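Local coordinates for protein cysteine protease-like VirA (Shigella flexneri, PDB 3EB8) that is a secreted virulence effector required for bacterial entry into epithelial cells and for intra- and intercellular spread, although its proposed tubulin-protease activity is disputed, at residues Y300-S305 / T323-H328; H106-E111 / N314-N319; E35-N40 / K85-G90; K186-M191 / L332-G337. All blocks are in the same frame, centred on the assembly; numbering follows the deposited sequence.

Contact 1 of 4, residues Y300-S305 / T323-H328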
loop_
_atom_site.group_PDB
_atom_site.type_symbol
_atom_site.label_atom_id
_atom_site.label_comp_id
_atom_site.label_asym_id
_atom_site.label_seq_id
_atom_site.Cartn_x
_atom_site.Cartn_y
_atom_site.Cartn_z
ATOM N N TYR A 300 10.623 5.345 10.247
ATOM C CA TYR A 300 9.261 5.032 9.792
ATOM C C TYR A 300 9.200 3.957 8.716
ATOM O O TYR A 300 10.021 3.916 7.798
ATOM C CB TYR A 300 8.517 6.303 9.351
ATOM C CG TYR A 300 8.402 7.306 10.479
ATOM C CD1 TYR A 300 9.293 8.386 10.583
ATOM C CD2 TYR A 300 7.429 7.157 11.471
ATOM C CE1 TYR A 300 9.210 9.284 11.630
ATOM C CE2 TYR A 300 7.335 8.052 12.519
ATOM C CZ TYR A 300 8.227 9.113 12.592
ATOM O OH TYR A 300 8.137 10.003 13.634
ATOM N N GLU A 301 8.227 3.071 8.845
ATOM C CA GLU A 301 7.897 2.148 7.772
ATOM C C GLU A 301 6.693 2.717 7.039
ATOM O O GLU A 301 5.668 3.040 7.653
ATOM C CB GLU A 301 7.594 0.758 8.331
ATOM C CG GLU A 301 8.710 0.242 9.235
ATOM C CD GLU A 301 8.319 -0.958 10.100
ATOM O OE1 GLU A 301 9.232 -1.736 10.465
ATOM O OE2 GLU A 301 7.118 -1.116 10.423
ATOM N N VAL A 302 6.819 2.858 5.728
ATOM C CA VAL A 302 5.709 3.333 4.914
ATOM C C VAL A 302 5.197 2.224 3.996
ATOM O O VAL A 302 5.982 1.473 3.399
ATOM C CB VAL A 302 6.154 4.514 4.044
ATOM C CG1 VAL A 302 5.026 4.987 3.150
ATOM C CG2 VAL A 302 6.690 5.629 4.920
ATOM N N SER A 303 3.878 2.114 3.905
ATOM C CA SER A 303 3.246 1.337 2.862
ATOM C C SER A 303 2.344 2.276 2.078
ATOM O O SER A 303 1.356 2.783 2.622
ATOM C CB SER A 303 2.406 0.217 3.453
ATOM O OG SER A 303 1.494 -0.262 2.471
ATOM N N SER A 304 2.686 2.518 0.813
ATOM C CA SER A 304 1.922 3.427 -0.037
ATOM C C SER A 304 1.299 2.671 -1.204
ATOM O O SER A 304 1.993 2.250 -2.126
ATOM C CB SER A 304 2.826 4.544 -0.561
ATOM O OG SER A 304 2.097 5.533 -1.270
ATOM N N SER A 305 -0.014 2.500 -1.174
ATOM C CA SER A 305 -0.684 1.792 -2.251
ATOM C C SER A 305 -1.441 2.737 -3.145
ATOM O O SER A 305 -2.215 3.570 -2.677
ATOM C CB SER A 305 -1.628 0.750 -1.685
ATOM O OG SER A 305 -0.880 -0.188 -0.945
ATOM N N THR A 323 3.821 0.043 -2.707
ATOM C CA THR A 323 5.233 0.202 -2.439
ATOM C C THR A 323 5.452 0.401 -0.954
ATOM O O THR A 323 4.793 1.232 -0.331
ATOM C CB THR A 323 5.804 1.413 -3.138
ATOM O OG1 THR A 323 5.314 1.458 -4.481
ATOM C CG2 THR A 323 7.343 1.366 -3.123
ATOM N N SER A 324 6.386 -0.366 -0.398
ATOM C CA SER A 324 6.772 -0.246 0.995
ATOM C C SER A 324 8.275 0.044 1.114
ATOM O O SER A 324 9.079 -0.439 0.308
ATOM C CB SER A 324 6.465 -1.542 1.722
ATOM O OG SER A 324 7.305 -2.555 1.214
ATOM N N TYR A 325 8.633 0.796 2.151
ATOM C CA TYR A 325 9.997 1.192 2.409
ATOM C C TYR A 325 10.164 1.787 3.810
ATOM O O TYR A 325 9.185 2.134 4.492
ATOM C CB TYR A 325 10.437 2.228 1.387
ATOM C CG TYR A 325 9.476 3.370 1.253
ATOM C CD1 TYR A 325 9.633 4.529 1.978
ATOM C CD2 TYR A 325 8.399 3.283 0.398
ATOM C CE1 TYR A 325 8.742 5.573 1.838
ATOM C CE2 TYR A 325 7.503 4.309 0.255
ATOM C CZ TYR A 325 7.670 5.451 0.966
ATOM O OH TYR A 325 6.764 6.476 0.793
ATOM N N LEU A 326 11.426 1.933 4.204
ATOM C CA LEU A 326 11.816 2.547 5.465
ATOM C C LEU A 326 12.310 3.974 5.227
ATOM O O LEU A 326 13.082 4.228 4.303
ATOM C CB LEU A 326 12.975 1.750 6.048
ATOM C CG LEU A 326 12.912 1.257 7.480
ATOM C CD1 LEU A 326 11.724 0.318 7.651
ATOM C CD2 LEU A 326 14.209 0.539 7.778
ATOM N N VAL A 327 11.878 4.901 6.068
ATOM C CA VAL A 327 12.445 6.239 6.074
ATOM C C VAL A 327 13.232 6.455 7.361
ATOM O O VAL A 327 12.652 6.447 8.455
ATOM C CB VAL A 327 11.362 7.322 5.985
ATOM C CG1 VAL A 327 12.030 8.699 5.923
ATOM C CG2 VAL A 327 10.453 7.079 4.785
ATOM N N HIS A 328 14.547 6.648 7.225
ATOM C CA HIS A 328 15.452 6.775 8.370
ATOM C C HIS A 328 15.232 8.081 9.162
ATOM O O HIS A 328 14.729 9.078 8.637
ATOM C CB HIS A 328 16.924 6.618 7.918
ATOM C CG HIS A 328 17.523 7.860 7.326
ATOM N ND1 HIS A 328 17.696 8.036 5.967
ATOM C CD2 HIS A 328 17.980 8.995 7.909
ATOM C CE1 HIS A 328 18.228 9.224 5.738
ATOM N NE2 HIS A 328 18.407 9.828 6.899
HETATM O O HOH W 1 2.873 2.474 -5.075
#
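This is the open end of a long antiparallel beta hairpin, strands 300-312 and 315-327, within the mixed sheet. Three hydrogen-bonded pairs, Tyr300-Val327, Val302-Tyr325 and Ser304-Thr323, give six backbone bonds. The straightest runs from Val302 N to Tyr325 O, 2.8 Å long, 176° at the hydrogen and nearly along the C=O axis.

Val302, Tyr325 and Val327 share one face of the hairpin. With CG between the backbone N and the carbonyl carbon (chi1 51°), the Tyr325 ring lies alongside Val302 and offers it a face: Val302 CB stands 3.8 Å from the Tyr325 ring centroid, a CH-pi contact. Val302 CG1 reaches 3.3 Å from Tyr325 OH, itself hydrogen-bonded to Ser234, while Val327 CG2 comes to the ring edge, 4.0 Å from Val302 CG2. Beta-branched valines suit strands and give this face an apolar surface beneath helix 226-234, where Ala231 touches both valines. On the other, more exposed face, Glu301 CG meets Leu326 CD1 at 3.4 Å.

Ser304 O is gripped twice: Thr323 N approaches from above its carbonyl plane at 2.9 Å, and a water donates to it at 3.1 Å while also bonding Thr323 OG1.

Contact 2 of 4, residues H106-E111 / N314-N319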
loop_
_atom_site.group_PDB
_atom_site.type_symbol
_atom_site.label_atom_id
_atom_site.label_comp_id
_atom_site.label_asym_id
_atom_site.label_seq_id
_atom_site.Cartn_x
_atom_site.Cartn_y
_atom_site.Cartn_z
ATOM N N HIS A 106 -18.646 4.125 -13.906
ATOM C CA HIS A 106 -17.436 4.875 -14.180
ATOM C C HIS A 106 -16.410 4.679 -13.065
ATOM O O HIS A 106 -15.309 5.209 -13.135
ATOM C CB HIS A 106 -17.779 6.362 -14.315
ATOM C CG HIS A 106 -18.361 6.961 -13.069
ATOM N ND1 HIS A 106 -19.708 6.921 -12.782
ATOM C CD2 HIS A 106 -17.775 7.601 -12.029
ATOM C CE1 HIS A 106 -19.931 7.517 -11.624
ATOM N NE2 HIS A 106 -18.773 7.940 -11.147
ATOM N N LYS A 107 -16.778 3.921 -12.036
ATOM C CA LYS A 107 -15.902 3.730 -10.876
ATOM C C LYS A 107 -16.095 2.342 -10.243
ATOM O O LYS A 107 -17.158 1.724 -10.399
ATOM C CB LYS A 107 -16.173 4.822 -9.831
ATOM C CG LYS A 107 -17.600 4.782 -9.239
ATOM C CD LYS A 107 -17.831 5.896 -8.222
ATOM C CE LYS A 107 -19.273 5.918 -7.730
ATOM N NZ LYS A 107 -20.262 6.217 -8.815
ATOM N N PRO A 108 -15.078 1.856 -9.512
ATOM C CA PRO A 108 -15.218 0.560 -8.842
ATOM C C PRO A 108 -16.315 0.631 -7.807
ATOM O O PRO A 108 -16.504 1.703 -7.214
ATOM C CB PRO A 108 -13.876 0.374 -8.136
ATOM C CG PRO A 108 -12.905 1.295 -8.840
ATOM C CD PRO A 108 -13.734 2.439 -9.359
ATOM N N ALA A 109 -17.025 -0.474 -7.583
ATOM C CA ALA A 109 -17.973 -0.548 -6.472
ATOM C C ALA A 109 -17.242 -0.483 -5.134
ATOM O O ALA A 109 -16.066 -0.816 -5.045
ATOM C CB ALA A 109 -18.791 -1.819 -6.556
ATOM N N PRO A 110 -17.944 -0.065 -4.080
ATOM C CA PRO A 110 -17.364 -0.029 -2.731
ATOM C C PRO A 110 -16.718 -1.355 -2.310
ATOM O O PRO A 110 -15.668 -1.343 -1.672
ATOM C CB PRO A 110 -18.570 0.268 -1.839
ATOM C CG PRO A 110 -19.564 0.932 -2.729
ATOM C CD PRO A 110 -19.357 0.340 -4.099
ATOM N N GLU A 111 -17.336 -2.483 -2.651
ATOM C CA GLU A 111 -16.766 -3.775 -2.275
ATOM C C GLU A 111 -15.412 -4.008 -2.946
ATOM O O GLU A 111 -14.505 -4.578 -2.342
ATOM C CB GLU A 111 -17.714 -4.928 -2.592
ATOM C CG GLU A 111 -19.050 -4.871 -1.869
ATOM C CD GLU A 111 -20.052 -3.939 -2.546
ATOM O OE1 GLU A 111 -19.657 -3.185 -3.467
ATOM O OE2 GLU A 111 -21.241 -3.962 -2.160
ATOM N N ASN A 314 -15.432 -8.702 -15.901
ATOM C CA ASN A 314 -16.656 -8.565 -15.102
ATOM C C ASN A 314 -17.085 -7.121 -14.850
ATOM O O ASN A 314 -18.201 -6.864 -14.409
ATOM C CB ASN A 314 -16.503 -9.272 -13.760
ATOM C CG ASN A 314 -16.409 -10.775 -13.900
ATOM O OD1 ASN A 314 -16.707 -11.333 -14.961
ATOM N ND2 ASN A 314 -16.005 -11.445 -12.823
ATOM N N GLY A 315 -16.195 -6.171 -15.104
ATOM C CA GLY A 315 -16.525 -4.784 -14.859
ATOM C C GLY A 315 -15.342 -3.959 -14.408
ATOM O O GLY A 315 -14.197 -4.269 -14.729
ATOM N N VAL A 316 -15.624 -2.901 -13.655
ATOM C CA VAL A 316 -14.582 -1.987 -13.207
ATOM C C VAL A 316 -13.897 -2.511 -11.949
ATOM O O VAL A 316 -14.473 -2.510 -10.850
ATOM C CB VAL A 316 -15.154 -0.579 -12.932
ATOM C CG1 VAL A 316 -14.023 0.416 -12.678
ATOM C CG2 VAL A 316 -16.017 -0.125 -14.098
ATOM N N GLY A 317 -12.658 -2.963 -12.120
ATOM C CA GLY A 317 -11.860 -3.465 -11.014
ATOM C C GLY A 317 -10.745 -2.504 -10.672
ATOM O O GLY A 317 -10.743 -1.359 -11.119
ATOM N N ILE A 318 -9.789 -2.977 -9.882
ATOM C CA ILE A 318 -8.667 -2.159 -9.441
ATOM C C ILE A 318 -7.354 -2.925 -9.571
ATOM O O ILE A 318 -7.302 -4.128 -9.336
ATOM C CB ILE A 318 -8.831 -1.718 -7.967
ATOM C CG1 ILE A 318 -9.862 -0.598 -7.836
ATOM C CG2 ILE A 318 -7.503 -1.255 -7.398
ATOM C CD1 ILE A 318 -10.405 -0.426 -6.416
ATOM N N ASN A 319 -6.296 -2.229 -9.968
ATOM C CA ASN A 319 -4.955 -2.778 -9.904
ATOM C C ASN A 319 -4.245 -2.154 -8.714
ATOM O O ASN A 319 -3.797 -1.010 -8.774
ATOM C CB ASN A 319 -4.210 -2.497 -11.206
ATOM C CG ASN A 319 -2.737 -2.913 -11.156
ATOM O OD1 ASN A 319 -2.338 -3.781 -10.373
ATOM N ND2 ASN A 319 -1.925 -2.286 -12.006
#
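The extended lead-in to helix 110-118 meets the beginning of hairpin strand 315-327 without any hydrogen bond between them, and the two backbones come nearest where the CA atoms of Pro108 and Val316 are 5.1 Å apart. Pro108 and Ala109 hold polyproline-like angles, and the chain turns helical directly after Ala109, which occupies the N-cap position. This is therefore a loop-to-strand contact made by van der Waals forces. Proline suits the place well: it has no N-H in need of a partner, and its ring restricts phi to a value compatible with this extended course.

The Pro108 ring is shared between two side chains of the strand. Val316 points at the loop, and its CG1, anti to the backbone N (chi1 -171°), presses on the Lys107-Pro108 peptide. Val316 CG1 lies 3.6 Å from Pro108 N and 3.7 Å from Lys107 C, and it also meets the ring at Pro108 CD, 3.9 Å away. Lys107 thus contributes backbone here, its own CB directed away from the strand.

Ile318 approaches from further along the strand and crosses the proline at about a right angle. Its CG1, anti to the carbonyl carbon, and its CD1 meet the proline; the Ile318 side chain also touches Val112, Ile113 and Ala116, so it joins both the lead-in and the helix that follows. Gly317 lies between the two branched residues. The closest side-chain pair is Pro108 CG with Ile318 CG1, at 3.7 Å.

Contact 3 of 4, residues E35-N40 / K85-G90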
loop_
_atom_site.group_PDB
_atom_site.type_symbol
_atom_site.label_atom_id
_atom_site.label_comp_id
_atom_site.label_asym_id
_atom_site.label_seq_id
_atom_site.Cartn_x
_atom_site.Cartn_y
_atom_site.Cartn_z
ATOM N N GLU A 35 8.890 -21.785 0.115
ATOM C CA GLU A 35 8.090 -21.114 1.138
ATOM C C GLU A 35 8.021 -19.605 0.926
ATOM O O GLU A 35 9.043 -18.939 0.761
ATOM C CB GLU A 35 8.635 -21.414 2.536
ATOM C CG GLU A 35 7.942 -20.660 3.639
ATOM C CD GLU A 35 8.538 -20.968 5.002
ATOM O OE1 GLU A 35 8.998 -22.115 5.201
ATOM O OE2 GLU A 35 8.549 -20.066 5.876
ATOM N N PHE A 36 6.801 -19.075 0.940
ATOM C CA PHE A 36 6.583 -17.655 0.737
ATOM C C PHE A 36 5.906 -17.019 1.944
ATOM O O PHE A 36 5.930 -15.799 2.097
ATOM C CB PHE A 36 5.765 -17.402 -0.535
ATOM C CG PHE A 36 4.367 -17.936 -0.468
ATOM C CD1 PHE A 36 3.338 -17.155 0.036
ATOM C CD2 PHE A 36 4.082 -19.213 -0.900
ATOM C CE1 PHE A 36 2.059 -17.633 0.110
ATOM C CE2 PHE A 36 2.793 -19.700 -0.831
ATOM C CZ PHE A 36 1.781 -18.904 -0.326
ATOM N N ALA A 37 5.305 -17.833 2.804
ATOM C CA ALA A 37 4.719 -17.313 4.037
ATOM C C ALA A 37 4.795 -18.300 5.195
ATOM O O ALA A 37 4.916 -19.505 5.001
ATOM C CB ALA A 37 3.299 -16.878 3.815
ATOM N N HIS A 38 4.718 -17.771 6.408
ATOM C CA HIS A 38 4.746 -18.604 7.598
ATOM C C HIS A 38 3.898 -18.003 8.702
ATOM O O HIS A 38 3.689 -16.793 8.764
ATOM C CB HIS A 38 6.166 -18.731 8.127
ATOM C CG HIS A 38 6.716 -17.439 8.633
ATOM N ND1 HIS A 38 7.420 -16.571 7.834
ATOM C CD2 HIS A 38 6.625 -16.851 9.846
ATOM C CE1 HIS A 38 7.762 -15.511 8.542
ATOM N NE2 HIS A 38 7.292 -15.656 9.764
ATOM N N ALA A 39 3.423 -18.865 9.586
ATOM C CA ALA A 39 2.726 -18.431 10.782
ATOM C C ALA A 39 3.217 -19.290 11.926
ATOM O O ALA A 39 3.263 -20.506 11.841
ATOM C CB ALA A 39 1.228 -18.565 10.613
ATOM N N ASN A 40 3.637 -18.642 12.992
ATOM C CA ASN A 40 4.116 -19.358 14.156
ATOM C C ASN A 40 3.181 -19.013 15.286
ATOM O O ASN A 40 3.184 -17.889 15.797
ATOM C CB ASN A 40 5.561 -18.964 14.490
ATOM C CG ASN A 40 6.511 -19.177 13.310
ATOM O OD1 ASN A 40 6.377 -20.149 12.572
ATOM N ND2 ASN A 40 7.469 -18.264 13.130
ATOM N N LYS A 85 -0.420 -7.986 2.860
ATOM C CA LYS A 85 1.039 -7.933 2.939
ATOM C C LYS A 85 1.612 -8.285 1.583
ATOM O O LYS A 85 0.908 -8.803 0.717
ATOM C CB LYS A 85 1.568 -8.897 4.001
ATOM C CG LYS A 85 1.020 -8.612 5.378
ATOM C CD LYS A 85 1.577 -9.550 6.416
ATOM C CE LYS A 85 1.032 -9.191 7.782
ATOM N NZ LYS A 85 1.315 -10.241 8.799
ATOM N N GLN A 86 2.883 -7.988 1.393
ATOM C CA GLN A 86 3.550 -8.288 0.137
ATOM C C GLN A 86 4.192 -9.674 0.199
ATOM O O GLN A 86 5.153 -9.894 0.927
ATOM C CB GLN A 86 4.582 -7.202 -0.189
ATOM C CG GLN A 86 4.013 -5.785 -0.207
ATOM C CD GLN A 86 5.082 -4.739 -0.492
ATOM O OE1 GLN A 86 6.040 -4.587 0.272
ATOM N NE2 GLN A 86 4.939 -4.031 -1.608
ATOM N N PHE A 87 3.635 -10.608 -0.556
ATOM C CA PHE A 87 4.171 -11.958 -0.610
ATOM C C PHE A 87 4.850 -12.229 -1.946
ATOM O O PHE A 87 4.489 -11.665 -2.977
ATOM C CB PHE A 87 3.074 -13.001 -0.387
ATOM C CG PHE A 87 2.457 -12.946 0.972
ATOM C CD1 PHE A 87 1.327 -12.180 1.206
ATOM C CD2 PHE A 87 3.005 -13.665 2.023
ATOM C CE1 PHE A 87 0.759 -12.131 2.469
ATOM C CE2 PHE A 87 2.439 -13.617 3.297
ATOM C CZ PHE A 87 1.317 -12.854 3.519
ATOM N N ASN A 88 5.833 -13.116 -1.920
ATOM C CA ASN A 88 6.407 -13.580 -3.155
ATOM C C ASN A 88 5.528 -14.664 -3.772
ATOM O O ASN A 88 5.750 -15.848 -3.549
ATOM C CB ASN A 88 7.837 -14.069 -2.952
ATOM C CG ASN A 88 8.675 -13.860 -4.177
ATOM O OD1 ASN A 88 9.005 -14.810 -4.887
ATOM N ND2 ASN A 88 8.990 -12.601 -4.468
ATOM N N LEU A 89 4.515 -14.247 -4.531
ATOM C CA LEU A 89 3.605 -15.191 -5.168
ATOM C C LEU A 89 4.065 -15.555 -6.583
ATOM O O LEU A 89 3.591 -16.527 -7.162
ATOM C CB LEU A 89 2.179 -14.645 -5.189
ATOM C CG LEU A 89 1.667 -14.147 -3.844
ATOM C CD1 LEU A 89 0.295 -13.542 -3.997
ATOM C CD2 LEU A 89 1.656 -15.269 -2.827
ATOM N N GLY A 90 4.997 -14.770 -7.121
ATOM C CA GLY A 90 5.547 -15.011 -8.442
ATOM C C GLY A 90 4.541 -14.902 -9.575
ATOM O O GLY A 90 4.753 -15.428 -10.655
#
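Phe36 and Ala37, neighbours in the chain, both direct their CB atoms at the 85-90 segment, and Phe87 receives them. Ala37 CB lies 3.4 Å from Phe87 CE2; alanine's single methyl lets the ring come close to the strand. Phe87 CD2 reaches the edge of the Phe36 ring, near its plane, 4.0 Å from Phe36 CD1. The backbone joins in as well: Phe36 O lies in the plane of the Phe87 ring at its edge, 3.6 Å from Phe87 CD2, where the ring hydrogens carry slight positive charge. Leu89 adds a methyl, CD2, 3.8 Å from Phe36 CE1, and Asn88 O sits 3.4 Å from Phe36 CB.

Torsions set these positions. Phe36 CG takes the crowded place between the backbone N and the carbonyl carbon (chi1 65°), whereas Phe87 CG is anti to its carbonyl carbon (chi1 -64°). An inverse gamma turn centred on Asn88, with a weak bond from Leu89 N to Phe87 O, folds the chain so that Phe87 and Leu89 both reach Phe36.

Further out, Phe36 also touches Leu48 and Leu50, and Phe87 touches Pro25, Leu82 and Cys120. The contact thereby joins the N-terminal five-stranded antiparallel sheet to strand 86-87 of the mixed sheet. Consistent with both directing CB at the 85-90 segment, Phe36 and Ala37 together lie opposite the single residue Leu48, a classic beta bulge.

Contact 4 of 4, residues K186-M191 / L332-G337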
loop_
_atom_site.group_PDB
_atom_site.type_symbol
_atom_site.label_atom_id
_atom_site.label_comp_id
_atom_site.label_asym_id
_atom_site.label_seq_id
_atom_site.Cartn_x
_atom_site.Cartn_y
_atom_site.Cartn_z
ATOM N N LYS A 186 12.144 21.924 -5.912
ATOM C CA LYS A 186 13.423 21.701 -5.238
ATOM C C LYS A 186 13.415 22.149 -3.777
ATOM O O LYS A 186 14.347 21.855 -3.030
ATOM C CB LYS A 186 14.544 22.452 -5.965
ATOM C CG LYS A 186 15.092 21.786 -7.216
ATOM C CD LYS A 186 16.302 22.575 -7.731
ATOM C CE LYS A 186 17.007 21.887 -8.899
ATOM N NZ LYS A 186 18.297 22.563 -9.257
ATOM N N LYS A 187 12.382 22.876 -3.373
ATOM C CA LYS A 187 12.343 23.399 -2.025
ATOM C C LYS A 187 12.440 22.297 -0.961
ATOM O O LYS A 187 11.958 21.164 -1.143
ATOM C CB LYS A 187 11.083 24.239 -1.807
ATOM C CG LYS A 187 11.068 25.004 -0.490
ATOM C CD LYS A 187 10.387 26.352 -0.656
ATOM C CE LYS A 187 10.844 27.348 0.398
ATOM N NZ LYS A 187 10.555 28.766 0.008
ATOM N N GLU A 188 13.083 22.646 0.148
ATOM C CA GLU A 188 13.133 21.789 1.320
ATOM C C GLU A 188 12.201 22.414 2.336
ATOM O O GLU A 188 12.292 23.613 2.616
ATOM C CB GLU A 188 14.555 21.698 1.884
ATOM C CG GLU A 188 14.650 20.990 3.237
ATOM C CD GLU A 188 16.090 20.840 3.736
ATOM O OE1 GLU A 188 16.369 21.239 4.891
ATOM O OE2 GLU A 188 16.939 20.316 2.974
ATOM N N LEU A 189 11.292 21.605 2.866
ATOM C CA LEU A 189 10.255 22.099 3.748
ATOM C C LEU A 189 10.844 22.499 5.076
ATOM O O LEU A 189 11.604 21.739 5.671
ATOM C CB LEU A 189 9.209 21.018 3.985
ATOM C CG LEU A 189 8.449 20.495 2.772
ATOM C CD1 LEU A 189 7.385 19.475 3.219
ATOM C CD2 LEU A 189 7.838 21.655 2.004
ATOM N N GLN A 190 10.491 23.689 5.547
ATOM C CA GLN A 190 10.846 24.089 6.903
ATOM C C GLN A 190 9.846 23.465 7.850
ATOM O O GLN A 190 8.643 23.486 7.599
ATOM C CB GLN A 190 10.843 25.610 7.054
ATOM C CG GLN A 190 12.080 26.286 6.491
ATOM C CD GLN A 190 11.845 27.754 6.200
ATOM O OE1 GLN A 190 10.780 28.296 6.509
ATOM N NE2 GLN A 190 12.835 28.406 5.596
ATOM N N MET A 191 10.347 22.908 8.940
ATOM C CA MET A 191 9.506 22.164 9.864
ATOM C C MET A 191 8.663 23.083 10.744
ATOM O O MET A 191 9.066 24.206 11.049
ATOM C CB MET A 191 10.370 21.222 10.705
ATOM C CG MET A 191 10.858 20.020 9.907
ATOM S SD MET A 191 9.471 19.124 9.176
ATOM C CE MET A 191 8.459 18.917 10.651
ATOM N N LEU A 332 15.502 14.554 5.559
ATOM C CA LEU A 332 14.977 15.898 5.346
ATOM C C LEU A 332 13.896 15.909 4.268
ATOM O O LEU A 332 14.043 15.259 3.236
ATOM C CB LEU A 332 16.104 16.875 4.993
ATOM C CG LEU A 332 17.183 17.004 6.077
ATOM C CD1 LEU A 332 18.293 17.920 5.597
ATOM C CD2 LEU A 332 16.590 17.474 7.412
ATOM N N PRO A 333 12.802 16.645 4.516
ATOM C CA PRO A 333 11.680 16.728 3.590
ATOM C C PRO A 333 12.037 17.550 2.346
ATOM O O PRO A 333 11.646 18.704 2.245
ATOM C CB PRO A 333 10.593 17.444 4.412
ATOM C CG PRO A 333 11.080 17.494 5.786
ATOM C CD PRO A 333 12.562 17.433 5.731
ATOM N N SER A 334 12.787 16.953 1.428
ATOM C CA SER A 334 13.074 17.546 0.137
ATOM C C SER A 334 13.302 16.424 -0.861
ATOM O O SER A 334 13.520 15.279 -0.486
ATOM C CB SER A 334 14.327 18.431 0.198
ATOM O OG SER A 334 15.509 17.644 0.281
ATOM N N SER A 335 13.258 16.764 -2.137
ATOM C CA SER A 335 13.551 15.812 -3.188
ATOM C C SER A 335 14.958 15.207 -3.050
ATOM O O SER A 335 15.150 14.030 -3.312
ATOM C CB SER A 335 13.375 16.499 -4.538
ATOM O OG SER A 335 12.150 17.210 -4.520
ATOM N N GLU A 336 15.944 16.006 -2.650
ATOM C CA GLU A 336 17.274 15.450 -2.360
ATOM C C GLU A 336 17.218 14.478 -1.176
ATOM O O GLU A 336 17.691 13.354 -1.278
ATOM C CB GLU A 336 18.346 16.541 -2.112
ATOM C CG GLU A 336 19.713 15.949 -1.716
ATOM C CD GLU A 336 20.828 16.960 -1.647
ATOM O OE1 GLU A 336 21.876 16.665 -1.013
ATOM O OE2 GLU A 336 20.669 18.044 -2.242
ATOM N N GLY A 337 16.651 14.925 -0.059
ATOM C CA GLY A 337 16.474 14.073 1.109
ATOM C C GLY A 337 15.791 12.744 0.782
ATOM O O GLY A 337 16.256 11.675 1.187
#
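One hydrogen bond ties the 186-191 loop to the start of helix 335-341: Leu189 N donates to Pro333 O over 3.0 Å, almost straight at 172° and in the carbonyl plane. The same oxygen receives a CA-H...O contact from Glu188 CA at 3.5 Å, so two successive residues of the loop converge on it.

Bonds within the 332-337 segment shape the turn that presents this oxygen. Ser334 N closes back on Leu332 O at 2.8 Å around Pro333, whose missing N-H and restricted phi suit the middle of such a tight turn. Ser334 OG, between the backbone N and the carbonyl carbon (chi1 74°), then accepts from Gly337 N at 3.0 Å and caps the helix. Gly337 fits because a CB there would collide with Leu332 O.

The apolar contacts centre on the Pro333 ring. Leu189 CB lies 3.9 Å from Pro333 CB, and Met191, bent back at its second and third torsions, brings SD across to 4.1 Å from Pro333 CG. Both Leu189 and Met191 also rest on Ile229 of helix 226-234. On the exposed side, Glu188 CB meets Ser334 CB at 3.7 Å, and its extended chain, CG anti to the backbone N, carries the carboxylate alongside Leu332 CD1. The nearby helix start may favour that negative charge, while Glu336 would oppose it.

The loop belongs to the region assigned to tubulin binding, and what it packs against is an inverse gamma turn centred on Pro333 that runs straight into a serine N-cap.

Contacts 1 and 2 both use strand 315-327, one near each end, with centres about 26 Å apart; contact 2 brings the lead-in of helix 110-118 onto the hairpin's turn end. Contact 3 touches contact 1 directly: Ser324 OG and Gln86 OE1 are 2.6 Å apart, a probable hydrogen bond, although the centres are about 18 Å apart. Contact 1 is nested along the chain inside the loop closed by contact 4, about 17 Å away between centres; helix 335-341 follows strand 315-327, and helix 226-234 touches residues of both contacts. Contacts 3 and 4 lie on opposite sides of the chain's centre, about 36 Å apart between centres.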